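Local coordinates for substrate binding periplasmic protein (Ralstonia solanacearum, PDB 3LOP), which probably binds leucine or a related aliphatic amino acid in the periplasm, holding it in the cleft between two lobes, at residues V264-F268 with A286-V291; I9-P13 with L25-A29. All coordinates share one frame; numbering follows the deposited sequence.

From the N terminus, strand 6-12 enters the five-stranded parallel sheet and the chain returns along helix 19-38; contact 2 joins the two, closing a short loop with 11 residues between its segments. The chain then builds the rest of this sheet and the separate four-stranded sheet before contact 1 closes a second local loop, between helices 263-275 and 284-303. The loops follow one another without overlap. In space they meet through helix 19-38: F290 CD1 of contact 1 lies 3.6 Å from G28 O of contact 2, and E288 CB lies 3.9 Å from L25 CD2. Helix 19-38 thus packs on strand 6-12, and both later helices pack against helix 19-38.

Contact 1: V264-F268 with A286-V291; sequences VIREF and AVEGFV
F268 and F290 form the tight part of the contact between two helices whose local axes are nearly perpendicular, at 91° and 10.9 Å apart. F268 CD2 comes over one face of the F290 ring, 3.7 Å from F290 CD1, with the planes inclined at 52°. The backbone joins in: F268 CA makes a CH-pi contact 4.2 Å from the F290 ring centroid. With CG anti to the backbone N (chi1 -175°), F268 reaches across to helix 284-303, where A286 O lies at its ring edge, 3.8 Å from CE2, and A286 CB packs against CZ. Beside the rings, I265 CD1 meets V287 CG2 at 3.8 Å. Packing is sparser at V264, whose CG1 meets V291 CG2 at 4.0 Å and has its other neighbours across this contact farther off. The more open flank belongs to partly exposed E267: its carboxylate stands almost upright to the F290 ring plane, with OE1 4.0 Å from F290 CE2, while its charge is paired with K294 and its other oxygen bonded to W35. Y32 of helix 19-38 meets F290 edge-to-face. No hydrogen bond joins the two segments; this is apolar packing of crossed helices within a periplasmic binding protein fold.

Contact 2: I9-P13 with L25-A29; sequences IQSLP and LNAGA
Strand 9-12 and helix 25-29 run almost antiparallel, their local axes 163° apart in direction and separated by 10.3 Å at closest approach. Q10 and N26 have the nearest backbones, with CA atoms 7.6 Å apart. The alternation of the strand turns Q10 and L12 toward the helix. L12 rests on the first turn of segment 25-29: its CD2 branch lies 4.0 Å from L25 CB and 4.1 Å from N26 CB, and so bridges two successive residues. This pairing belongs to the beta-alpha-beta unit of strand 6-12, helix 19-38 and strand 47-53, in which the helix covers one face of the parallel sheet in the N-terminal half of a periplasmic binding protein fold. Next to L12, the extended Q10 side chain carries its amide across to the helix between N26 and A29. The Q10 and N26 amide planes are inclined at 39°, and N26 CG, anti to its own backbone N (chi1 172°), turns its amide to meet that of Q10 at a slant. On the helix side A29 CB packs against the Q10 amide, and L49 of strand 47-53 touches Q10, N26 and A29. L25 also packs on V81 of the leucine pocket, and its side chain comes within about 6 Å of the bound leucine.

Contact 1: V264-F268 with A286-V291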
loop_
_atom_site.group_PDB
_atom_site.type_symbol
_atom_site.label_atom_id
_atom_site.label_comp_id
_atom_site.label_asym_id
_atom_site.label_seq_id
_atom_site.Cartn_x
_atom_site.Cartn_y
_atom_site.Cartn_z
ATOM N N VAL A 264 6.574 -7.077 14.763
ATOM C CA VAL A 264 6.662 -7.324 13.328
ATOM C C VAL A 264 7.978 -6.779 12.783
ATOM O O VAL A 264 8.639 -7.427 11.969
ATOM C CB VAL A 264 5.481 -6.674 12.569
ATOM C CG1 VAL A 264 5.644 -6.885 11.068
ATOM C CG2 VAL A 264 4.169 -7.281 13.035
ATOM N N ILE A 265 8.362 -5.592 13.244
ATOM C CA ILE A 265 9.604 -4.976 12.796
ATOM C C ILE A 265 10.780 -5.817 13.279
ATOM O O ILE A 265 11.760 -6.008 12.553
ATOM C CB ILE A 265 9.726 -3.525 13.318
ATOM C CG1 ILE A 265 8.526 -2.702 12.828
ATOM C CG2 ILE A 265 11.029 -2.898 12.840
ATOM C CD1 ILE A 265 8.294 -2.745 11.309
ATOM N N ARG A 266 10.680 -6.335 14.500
ATOM C CA ARG A 266 11.749 -7.176 15.013
ATOM C C ARG A 266 11.863 -8.446 14.177
ATOM O O ARG A 266 12.969 -8.874 13.854
ATOM C CB ARG A 266 11.532 -7.515 16.494
ATOM C CG ARG A 266 11.985 -6.383 17.408
ATOM C CD ARG A 266 12.094 -6.782 18.871
ATOM N NE ARG A 266 10.801 -6.871 19.542
ATOM C CZ ARG A 266 10.163 -8.009 19.793
ATOM N NH1 ARG A 266 10.694 -9.166 19.426
ATOM N NH2 ARG A 266 8.999 -7.987 20.429
ATOM N N GLU A 267 10.730 -9.042 13.808
ATOM C CA GLU A 267 10.788 -10.255 12.996
ATOM C C GLU A 267 11.371 -9.953 11.615
ATOM O O GLU A 267 12.126 -10.753 11.059
ATOM C CB GLU A 267 9.403 -10.903 12.846
ATOM C CG GLU A 267 9.508 -12.306 12.231
ATOM C CD GLU A 267 8.176 -12.966 11.925
ATOM O OE1 GLU A 267 7.117 -12.356 12.180
ATOM O OE2 GLU A 267 8.199 -14.110 11.421
ATOM N N PHE A 268 11.022 -8.793 11.065
ATOM C CA PHE A 268 11.530 -8.392 9.760
ATOM C C PHE A 268 13.054 -8.297 9.814
ATOM O O PHE A 268 13.744 -8.825 8.946
ATOM C CB PHE A 268 10.923 -7.038 9.354
ATOM C CG PHE A 268 11.291 -6.590 7.962
ATOM C CD1 PHE A 268 12.564 -6.097 7.679
ATOM C CD2 PHE A 268 10.352 -6.645 6.935
ATOM C CE1 PHE A 268 12.895 -5.662 6.392
ATOM C CE2 PHE A 268 10.672 -6.214 5.648
ATOM C CZ PHE A 268 11.946 -5.721 5.377
ATOM N N ALA A 286 7.970 -2.422 2.297
ATOM C CA ALA A 286 8.563 -3.748 2.448
ATOM C C ALA A 286 7.840 -4.467 3.586
ATOM O O ALA A 286 7.602 -5.676 3.529
ATOM C CB ALA A 286 10.055 -3.635 2.749
ATOM N N VAL A 287 7.491 -3.717 4.628
ATOM C CA VAL A 287 6.767 -4.299 5.751
ATOM C C VAL A 287 5.385 -4.743 5.278
ATOM O O VAL A 287 4.886 -5.784 5.703
ATOM C CB VAL A 287 6.642 -3.289 6.914
ATOM C CG1 VAL A 287 5.633 -3.782 7.953
ATOM C CG2 VAL A 287 8.007 -3.110 7.569
ATOM N N GLU A 288 4.776 -3.961 4.387
ATOM C CA GLU A 288 3.462 -4.298 3.850
ATOM C C GLU A 288 3.534 -5.644 3.120
ATOM O O GLU A 288 2.645 -6.480 3.253
ATOM C CB GLU A 288 2.984 -3.203 2.886
ATOM C CG GLU A 288 1.532 -3.350 2.454
ATOM C CD GLU A 288 1.068 -2.223 1.543
ATOM O OE1 GLU A 288 1.674 -1.130 1.583
ATOM O OE2 GLU A 288 0.087 -2.427 0.797
ATOM N N GLY A 289 4.604 -5.853 2.357
ATOM C CA GLY A 289 4.761 -7.106 1.637
ATOM C C GLY A 289 5.003 -8.271 2.583
ATOM O O GLY A 289 4.490 -9.375 2.376
ATOM N N PHE A 290 5.807 -8.018 3.611
ATOM C CA PHE A 290 6.144 -9.006 4.636
ATOM C C PHE A 290 4.853 -9.448 5.340
ATOM O O PHE A 290 4.589 -10.646 5.502
ATOM C CB PHE A 290 7.104 -8.348 5.638
ATOM C CG PHE A 290 7.766 -9.299 6.603
ATOM C CD1 PHE A 290 8.918 -9.994 6.243
ATOM C CD2 PHE A 290 7.273 -9.449 7.892
ATOM C CE1 PHE A 290 9.574 -10.822 7.164
ATOM C CE2 PHE A 290 7.918 -10.275 8.819
ATOM C CZ PHE A 290 9.070 -10.960 8.453
ATOM N N VAL A 291 4.049 -8.468 5.743
ATOM C CA VAL A 291 2.787 -8.727 6.431
ATOM C C VAL A 291 1.793 -9.488 5.557
ATOM O O VAL A 291 1.152 -10.435 6.015
ATOM C CB VAL A 291 2.151 -7.397 6.918
ATOM C CG1 VAL A 291 0.716 -7.621 7.366
ATOM C CG2 VAL A 291 2.964 -6.834 8.079
#

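Contact 2: I9-P13 with L25-A29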
loop_
_atom_site.group_PDB
_atom_site.type_symbol
_atom_site.label_atom_id
_atom_site.label_comp_id
_atom_site.label_asym_id
_atom_site.label_seq_id
_atom_site.Cartn_x
_atom_site.Cartn_y
_atom_site.Cartn_z
ATOM N N ILE A 9 2.010 -16.070 -6.426
ATOM C CA ILE A 9 2.462 -15.150 -7.468
ATOM C C ILE A 9 2.264 -13.676 -7.136
ATOM O O ILE A 9 1.474 -13.315 -6.266
ATOM C CB ILE A 9 1.766 -15.438 -8.820
ATOM C CG1 ILE A 9 0.250 -15.288 -8.682
ATOM C CG2 ILE A 9 2.123 -16.842 -9.301
ATOM C CD1 ILE A 9 -0.486 -15.353 -10.012
ATOM N N GLN A 10 3.009 -12.835 -7.843
ATOM C CA GLN A 10 2.938 -11.389 -7.684
ATOM C C GLN A 10 3.128 -10.725 -9.037
ATOM O O GLN A 10 3.978 -11.139 -9.821
ATOM C CB GLN A 10 4.054 -10.856 -6.777
ATOM C CG GLN A 10 3.879 -11.022 -5.286
ATOM C CD GLN A 10 4.951 -10.259 -4.527
ATOM O OE1 GLN A 10 6.137 -10.372 -4.834
ATOM N NE2 GLN A 10 4.540 -9.475 -3.537
ATOM N N SER A 11 2.321 -9.706 -9.311
ATOM C CA SER A 11 2.470 -8.922 -10.528
ATOM C C SER A 11 2.580 -7.522 -9.965
ATOM O O SER A 11 1.685 -7.065 -9.259
ATOM C CB SER A 11 1.245 -9.009 -11.442
ATOM O OG SER A 11 1.460 -8.220 -12.611
ATOM N N LEU A 12 3.690 -6.853 -10.237
ATOM C CA LEU A 12 3.873 -5.509 -9.728
ATOM C C LEU A 12 4.939 -4.772 -10.520
ATOM O O LEU A 12 5.636 -5.364 -11.348
ATOM C CB LEU A 12 4.214 -5.549 -8.228
ATOM C CG LEU A 12 4.964 -6.763 -7.680
ATOM C CD1 LEU A 12 6.343 -6.839 -8.311
ATOM C CD2 LEU A 12 5.069 -6.672 -6.161
ATOM N N PRO A 13 5.066 -3.459 -10.290
ATOM C CA PRO A 13 6.050 -2.633 -10.997
ATOM C C PRO A 13 7.477 -2.824 -10.511
ATOM O O PRO A 13 7.823 -2.401 -9.408
ATOM C CB PRO A 13 5.555 -1.206 -10.744
ATOM C CG PRO A 13 4.103 -1.379 -10.371
ATOM C CD PRO A 13 4.132 -2.612 -9.532
ATOM N N LEU A 25 7.640 -4.082 -2.151
ATOM C CA LEU A 25 6.601 -5.050 -1.818
ATOM C C LEU A 25 7.099 -6.461 -2.118
ATOM O O LEU A 25 6.891 -7.384 -1.331
ATOM C CB LEU A 25 5.328 -4.753 -2.613
ATOM C CG LEU A 25 4.592 -3.493 -2.147
ATOM C CD1 LEU A 25 3.662 -3.010 -3.235
ATOM C CD2 LEU A 25 3.818 -3.787 -0.868
ATOM N N ASN A 26 7.764 -6.629 -3.259
ATOM C CA ASN A 26 8.294 -7.935 -3.616
ATOM C C ASN A 26 9.397 -8.349 -2.643
ATOM O O ASN A 26 9.455 -9.500 -2.214
ATOM C CB ASN A 26 8.857 -7.919 -5.035
ATOM C CG ASN A 26 9.591 -9.200 -5.376
ATOM O OD1 ASN A 26 8.984 -10.268 -5.499
ATOM N ND2 ASN A 26 10.904 -9.105 -5.515
ATOM N N ALA A 27 10.268 -7.409 -2.292
ATOM C CA ALA A 27 11.357 -7.706 -1.369
ATOM C C ALA A 27 10.828 -8.166 -0.014
ATOM O O ALA A 27 11.366 -9.093 0.588
ATOM C CB ALA A 27 12.244 -6.484 -1.192
ATOM N N GLY A 28 9.779 -7.510 0.469
ATOM C CA GLY A 28 9.217 -7.890 1.751
ATOM C C GLY A 28 8.569 -9.261 1.729
ATOM O O GLY A 28 8.725 -10.045 2.663
ATOM N N ALA A 29 7.837 -9.555 0.661
ATOM C CA ALA A 29 7.174 -10.849 0.547
ATOM C C ALA A 29 8.208 -11.957 0.368
ATOM O O ALA A 29 8.116 -13.015 0.995
ATOM C CB ALA A 29 6.199 -10.836 -0.629
#